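Local atomic coordinates of putative pyridoxal phosphate-dependent transferase (Clostridium difficile, PDB entry 4DQ6), a protein that is a putative transferase of the class I and II aminotransferase family that binds pyridoxal-5'-phosphate. Residues W86-E91 / Y249-D254; S90-Y95 / F226-I231. All coordinates share one frame; numbering follows the deposited sequence.

Contact 1: W86-E91 / Y249-D254; sequences WKIKSE and YVVLPD
Val251 meets the indole of Trp86 with its whole branched end. Its CG1 lies 3.9 Å from CH2 of Trp86 and 4.1 Å from CZ2 of the same ring, while Val251 CG2 also comes within 4.1 Å of that CH2. The two side chains approach from opposite directions, and CG1 reaches the outer corner of the six-membered ring obliquely. Ile88 closes the group: its CG2 sits 3.4 Å above the plane of the Trp86 ring, over the ring centre, and 4.2 Å from Val251 CG1, so that a single methyl touches both partners. With CG anti to the backbone N (chi1 -178°), the indole of Trp86 extends from the loop toward the strand. The setting is the central mixed sheet of a fold-type I pyridoxal phosphate enzyme, in which 248-251 is the one strand antiparallel to both its neighbours; the loop after helix 70-84 lays Trp86 and Ile88 against one side of it. Leu80 of that helix, Thr232 of the next strand and the loop residues Pro218, Ala220 and Ser221 also pack on the indole. The side chain of Val251 is about 14 Å from a bound pyridoxal-5'-phosphate. No hydrogen bond crosses between the segments, and this buried apolar patch contrasts sharply with the other side of the loop, where Lys87, Lys89 and Glu91 are exposed. The ammonium group of Lys87 makes a cation-pi contact with Tyr81, and the chain of Lys89 runs off from the strand.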
loop_
_atom_site.group_PDB
_atom_site.type_symbol
_atom_site.label_atom_id
_atom_site.label_comp_id
_atom_site.label_asym_id
_atom_site.label_seq_id
_atom_site.Cartn_x
_atom_site.Cartn_y
_atom_site.Cartn_z
ATOM N N TRP A 86 3.960 24.565 -13.360
ATOM C CA TRP A 86 3.773 24.689 -11.929
ATOM C C TRP A 86 5.075 24.290 -11.269
ATOM O O TRP A 86 5.490 23.112 -11.355
ATOM C CB TRP A 86 2.642 23.778 -11.502
ATOM C CG TRP A 86 2.334 23.873 -10.053
ATOM C CD1 TRP A 86 2.541 24.939 -9.213
ATOM C CD2 TRP A 86 1.706 22.853 -9.255
ATOM N NE1 TRP A 86 2.113 24.639 -7.937
ATOM C CE2 TRP A 86 1.565 23.400 -7.926
ATOM C CE3 TRP A 86 1.238 21.575 -9.519
ATOM C CZ2 TRP A 86 1.062 22.641 -6.891
ATOM C CZ3 TRP A 86 0.718 20.830 -8.456
ATOM C CH2 TRP A 86 0.602 21.381 -7.210
ATOM N N LYS A 87 5.739 25.256 -10.661
ATOM C CA LYS A 87 6.973 24.985 -9.948
ATOM C C LYS A 87 6.661 24.630 -8.508
ATOM O O LYS A 87 6.107 25.443 -7.760
ATOM C CB LYS A 87 7.931 26.185 -9.950
ATOM C CG LYS A 87 9.296 25.893 -9.256
ATOM C CD LYS A 87 10.203 24.943 -10.084
ATOM C CE LYS A 87 10.571 25.538 -11.462
ATOM N NZ LYS A 87 11.711 24.992 -12.272
ATOM N N ILE A 88 6.995 23.401 -8.136
ATOM C CA ILE A 88 6.878 22.932 -6.754
ATOM C C ILE A 88 8.258 22.633 -6.180
ATOM O O ILE A 88 9.279 22.656 -6.904
ATOM C CB ILE A 88 5.989 21.671 -6.632
ATOM C CG1 ILE A 88 6.601 20.415 -7.310
ATOM C CG2 ILE A 88 4.599 21.941 -7.225
ATOM C CD1 ILE A 88 6.116 19.068 -6.681
ATOM N N LYS A 89 8.299 22.407 -4.863
ATOM C CA LYS A 89 9.522 21.954 -4.212
ATOM C C LYS A 89 9.362 20.471 -3.906
ATOM O O LYS A 89 8.299 20.042 -3.496
ATOM C CB LYS A 89 9.755 22.718 -2.933
ATOM C CG LYS A 89 10.051 24.203 -3.202
ATOM C CD LYS A 89 10.231 24.964 -1.894
ATOM C CE LYS A 89 10.312 26.469 -2.111
ATOM N NZ LYS A 89 11.564 26.908 -2.780
ATOM N N SER A 90 10.445 19.713 -4.061
ATOM C CA SER A 90 10.452 18.280 -3.744
ATOM C C SER A 90 10.082 18.043 -2.289
ATOM O O SER A 90 9.447 17.053 -1.946
ATOM C CB SER A 90 11.806 17.651 -4.029
ATOM O OG SER A 90 12.871 18.270 -3.299
ATOM N N GLU A 91 10.414 19.012 -1.437
ATOM C CA GLU A 91 10.080 18.916 -0.015
ATOM C C GLU A 91 8.587 18.927 0.292
ATOM O O GLU A 91 8.208 18.592 1.400
ATOM C CB GLU A 91 10.734 20.075 0.766
ATOM C CG GLU A 91 12.252 20.001 0.793
ATOM C CD GLU A 91 12.972 20.651 -0.371
ATOM O OE1 GLU A 91 12.381 21.070 -1.394
ATOM O OE2 GLU A 91 14.236 20.759 -0.219
ATOM N N TYR A 249 1.065 10.746 -5.228
ATOM C CA TYR A 249 1.737 11.731 -4.397
ATOM C C TYR A 249 0.771 12.847 -4.031
ATOM O O TYR A 249 -0.208 13.079 -4.736
ATOM C CB TYR A 249 3.035 12.247 -5.051
ATOM C CG TYR A 249 2.858 12.789 -6.444
ATOM C CD1 TYR A 249 2.977 11.916 -7.538
ATOM C CD2 TYR A 249 2.588 14.150 -6.716
ATOM C CE1 TYR A 249 2.853 12.343 -8.831
ATOM C CE2 TYR A 249 2.465 14.579 -8.049
ATOM C CZ TYR A 249 2.570 13.657 -9.084
ATOM O OH TYR A 249 2.436 14.117 -10.380
ATOM N N VAL A 250 1.084 13.525 -2.924
ATOM C CA VAL A 250 0.385 14.665 -2.459
ATOM C C VAL A 250 1.362 15.811 -2.407
ATOM O O VAL A 250 2.509 15.660 -1.943
ATOM C CB VAL A 250 -0.146 14.314 -1.067
ATOM C CG1 VAL A 250 -1.164 15.383 -0.643
ATOM C CG2 VAL A 250 -0.838 12.968 -1.007
ATOM N N VAL A 251 0.860 16.993 -2.752
ATOM C CA VAL A 251 1.689 18.193 -2.782
ATOM C C VAL A 251 1.151 19.072 -1.645
ATOM O O VAL A 251 -0.015 19.591 -1.737
ATOM C CB VAL A 251 1.633 18.971 -4.102
ATOM C CG1 VAL A 251 2.531 20.191 -3.995
ATOM C CG2 VAL A 251 2.012 18.049 -5.269
ATOM N N LEU A 252 1.970 19.318 -0.616
ATOM C CA LEU A 252 1.516 20.117 0.547
ATOM C C LEU A 252 2.526 21.273 0.790
ATOM O O LEU A 252 3.528 21.125 1.468
ATOM C CB LEU A 252 1.353 19.218 1.754
ATOM C CG LEU A 252 0.613 17.916 1.617
ATOM C CD1 LEU A 252 1.599 16.744 1.443
ATOM C CD2 LEU A 252 -0.289 17.705 2.820
ATOM N N PRO A 253 2.216 22.442 0.213
ATOM C CA PRO A 253 3.099 23.618 0.358
ATOM C C PRO A 253 3.139 24.198 1.764
ATOM O O PRO A 253 4.069 24.926 2.078
ATOM C CB PRO A 253 2.497 24.623 -0.641
ATOM C CG PRO A 253 1.751 23.782 -1.619
ATOM C CD PRO A 253 1.153 22.691 -0.778
ATOM N N ASP A 254 2.143 23.914 2.582
ATOM C CA ASP A 254 2.136 24.386 3.971
ATOM C C ASP A 254 2.766 23.319 4.862
ATOM O O ASP A 254 2.298 22.186 4.942
ATOM C CB ASP A 254 0.706 24.736 4.379
ATOM C CG ASP A 254 0.618 25.289 5.790
ATOM O OD1 ASP A 254 1.328 24.842 6.673
ATOM O OD2 ASP A 254 -0.178 26.206 6.034
#

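Contact 2: S90-Y95 / F226-I231; sequences SEWLIY and FEKNTI
Two flat groups, the indole of Trp92 and the carboxylate of Glu227, meet with their planes 64° apart, the side chains crossing at about a right angle. Pro253 lies over one face of the indole, its CG 3.8 Å from Trp92 CE3; Val251 also touches the indole. The carboxylate comes obliquely to the benzo end: in the conformer of Glu227 given here, one of two deposited, OE1 lies 3.5 Å from Trp92 CH2, and CD is 3.6 Å from that same carbon. The pair packs a 3-10 turn leading into edge strand 93-96 against the helix leading into strand 230-234 of the large-domain sheet of a fold-type I enzyme. Glu227 spans the gap because its chain is extended, with CG anti to the backbone N (chi1 173°). Beside it, in this conformer, NZ of Lys228 forms a salt bridge of 3.5 Å with OE2 of Glu227, which may then stabilise the charge of this buried acid. The same ammonium is hydrogen-bonded to Pro253 O and passes 4.5 Å from Trp92 CZ2, on the side where Lys228 is exposed. Next along the chain, the turn from helix to strand is tied at Phe226 O, which takes Asn229 N from one face of its carbonyl plane and, from the opposite face, Thr230 OG1 at 2.7 Å, 35° out of that plane.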
loop_
_atom_site.group_PDB
_atom_site.type_symbol
_atom_site.label_atom_id
_atom_site.label_comp_id
_atom_site.label_asym_id
_atom_site.label_seq_id
_atom_site.Cartn_x
_atom_site.Cartn_y
_atom_site.Cartn_z
ATOM N N SER A 90 10.445 19.713 -4.061
ATOM C CA SER A 90 10.452 18.280 -3.744
ATOM C C SER A 90 10.082 18.043 -2.289
ATOM O O SER A 90 9.447 17.053 -1.946
ATOM C CB SER A 90 11.806 17.651 -4.029
ATOM O OG SER A 90 12.871 18.270 -3.299
ATOM N N GLU A 91 10.414 19.012 -1.437
ATOM C CA GLU A 91 10.080 18.916 -0.015
ATOM C C GLU A 91 8.587 18.927 0.292
ATOM O O GLU A 91 8.208 18.592 1.400
ATOM C CB GLU A 91 10.734 20.075 0.766
ATOM C CG GLU A 91 12.252 20.001 0.793
ATOM C CD GLU A 91 12.972 20.651 -0.371
ATOM O OE1 GLU A 91 12.381 21.070 -1.394
ATOM O OE2 GLU A 91 14.236 20.759 -0.219
ATOM N N TRP A 92 7.763 19.337 -0.656
ATOM C CA TRP A 92 6.329 19.338 -0.485
ATOM C C TRP A 92 5.668 18.014 -0.724
ATOM O O TRP A 92 4.440 17.884 -0.453
ATOM C CB TRP A 92 5.696 20.331 -1.388
ATOM C CG TRP A 92 6.136 21.757 -1.217
ATOM C CD1 TRP A 92 6.871 22.289 -0.188
ATOM C CD2 TRP A 92 5.813 22.870 -2.102
ATOM N NE1 TRP A 92 7.029 23.645 -0.354
ATOM C CE2 TRP A 92 6.415 24.056 -1.491
ATOM C CE3 TRP A 92 5.062 23.015 -3.264
ATOM C CZ2 TRP A 92 6.299 25.335 -2.095
ATOM C CZ3 TRP A 92 4.953 24.300 -3.840
ATOM C CH2 TRP A 92 5.560 25.411 -3.269
ATOM N N LEU A 93 6.394 16.983 -1.209
ATOM C CA LEU A 93 5.776 15.770 -1.687
ATOM C C LEU A 93 5.722 14.690 -0.642
ATOM O O LEU A 93 6.727 14.395 -0.015
ATOM C CB LEU A 93 6.551 15.236 -2.897
ATOM C CG LEU A 93 6.458 16.038 -4.181
ATOM C CD1 LEU A 93 7.539 15.716 -5.218
ATOM C CD2 LEU A 93 5.048 15.909 -4.740
ATOM N N ILE A 94 4.525 14.084 -0.510
ATOM C CA ILE A 94 4.335 12.868 0.281
ATOM C C ILE A 94 3.843 11.723 -0.617
ATOM O O ILE A 94 2.914 11.905 -1.413
ATOM C CB ILE A 94 3.355 13.073 1.471
ATOM C CG1 ILE A 94 4.031 14.061 2.394
ATOM C CG2 ILE A 94 3.001 11.754 2.161
ATOM C CD1 ILE A 94 3.188 14.319 3.637
ATOM N N TYR A 95 4.489 10.548 -0.485
ATOM C CA TYR A 95 4.055 9.314 -1.164
ATOM C C TYR A 95 2.736 8.824 -0.572
ATOM O O TYR A 95 2.593 8.780 0.658
ATOM C CB TYR A 95 5.099 8.223 -0.928
ATOM C CG TYR A 95 4.597 6.829 -1.219
ATOM C CD1 TYR A 95 4.477 6.355 -2.557
ATOM C CD2 TYR A 95 4.203 5.973 -0.206
ATOM C CE1 TYR A 95 3.940 5.114 -2.830
ATOM C CE2 TYR A 95 3.650 4.727 -0.489
ATOM C CZ TYR A 95 3.530 4.296 -1.785
ATOM O OH TYR A 95 3.001 3.022 -2.046
ATOM N N PHE A 226 -3.482 30.842 -3.204
ATOM C CA PHE A 226 -4.133 29.557 -3.483
ATOM C C PHE A 226 -3.204 28.400 -3.144
ATOM O O PHE A 226 -3.648 27.369 -2.618
ATOM C CB PHE A 226 -4.533 29.481 -4.934
ATOM C CG PHE A 226 -5.814 30.158 -5.292
ATOM C CD1 PHE A 226 -6.339 31.223 -4.574
ATOM C CD2 PHE A 226 -6.471 29.753 -6.443
ATOM C CE1 PHE A 226 -7.502 31.837 -4.984
ATOM C CE2 PHE A 226 -7.643 30.357 -6.842
ATOM C CZ PHE A 226 -8.150 31.414 -6.135
ATOM N N GLU A 227 -1.914 28.561 -3.426
ATOM C CA GLU A 227 -0.901 27.574 -3.051
ATOM C C GLU A 227 -0.974 27.257 -1.565
ATOM O O GLU A 227 -0.854 26.109 -1.169
ATOM C CB GLU A 227 0.496 28.088 -3.436
ATOM C CG GLU A 227 1.671 27.244 -2.967
ATOM C CD GLU A 227 3.003 27.880 -3.309
ATOM O OE1 GLU A 227 3.349 27.816 -4.511
ATOM O OE2 GLU A 227 3.685 28.438 -2.387
ATOM N N LYS A 228 -1.187 28.287 -0.747
ATOM C CA LYS A 228 -1.253 28.070 0.676
ATOM C C LYS A 228 -2.564 27.472 1.173
ATOM O O LYS A 228 -2.626 26.956 2.301
ATOM C CB LYS A 228 -0.885 29.374 1.406
ATOM C CG LYS A 228 0.609 29.716 1.254
ATOM C CD LYS A 228 1.599 28.558 1.579
ATOM C CE LYS A 228 2.800 28.540 0.614
ATOM N NZ LYS A 228 3.918 27.580 0.958
ATOM N N ASN A 229 -3.603 27.480 0.350
ATOM C CA ASN A 229 -4.880 26.974 0.782
ATOM C C ASN A 229 -5.315 25.686 0.058
ATOM O O ASN A 229 -6.472 25.314 0.159
ATOM C CB ASN A 229 -5.946 28.018 0.554
ATOM C CG ASN A 229 -7.193 27.794 1.422
ATOM O OD1 ASN A 229 -7.108 27.377 2.568
ATOM N ND2 ASN A 229 -8.351 27.949 0.816
ATOM N N THR A 230 -4.422 25.098 -0.720
ATOM C CA THR A 230 -4.752 23.938 -1.592
ATOM C C THR A 230 -3.746 22.810 -1.351
ATOM O O THR A 230 -2.544 23.027 -1.374
ATOM C CB THR A 230 -4.719 24.363 -3.059
ATOM O OG1 THR A 230 -5.554 25.528 -3.221
ATOM C CG2 THR A 230 -5.202 23.218 -3.996
ATOM N N ILE A 231 -4.252 21.600 -1.119
ATOM C CA ILE A 231 -3.451 20.380 -1.073
ATOM C C ILE A 231 -3.846 19.597 -2.334
ATOM O O ILE A 231 -5.023 19.525 -2.648
ATOM C CB ILE A 231 -3.816 19.592 0.190
ATOM C CG1 ILE A 231 -3.378 20.402 1.417
ATOM C CG2 ILE A 231 -3.192 18.201 0.210
ATOM C CD1 ILE A 231 -3.910 19.903 2.771
#

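Contacts 1 and 2 have centres only 4 Å apart and share Ser90 and Glu91, so one continuous run, 86-95, meets first the strand-end segment 249-254 and then the earlier segment 226-231. Strand 248-251 lies between 93-96 and 230-234 in the sheet, with probable hydrogen bonds of 2.9 Å from Leu252 N to Trp92 O and from Val250 N to Ile94 O. Pro253 CG, 3.5 Å from Glu227 O, joins the two second segments. Both contacts lie at the end of the sheet whose outermost strand is 93-96. The chain after strand 93-96 leads to Gly98, Val99, Ile100 and Pro101 of the pyridoxal-5'-phosphate pocket, and the chain between 226-231 and 249-254 carries Lys238 of the same pocket.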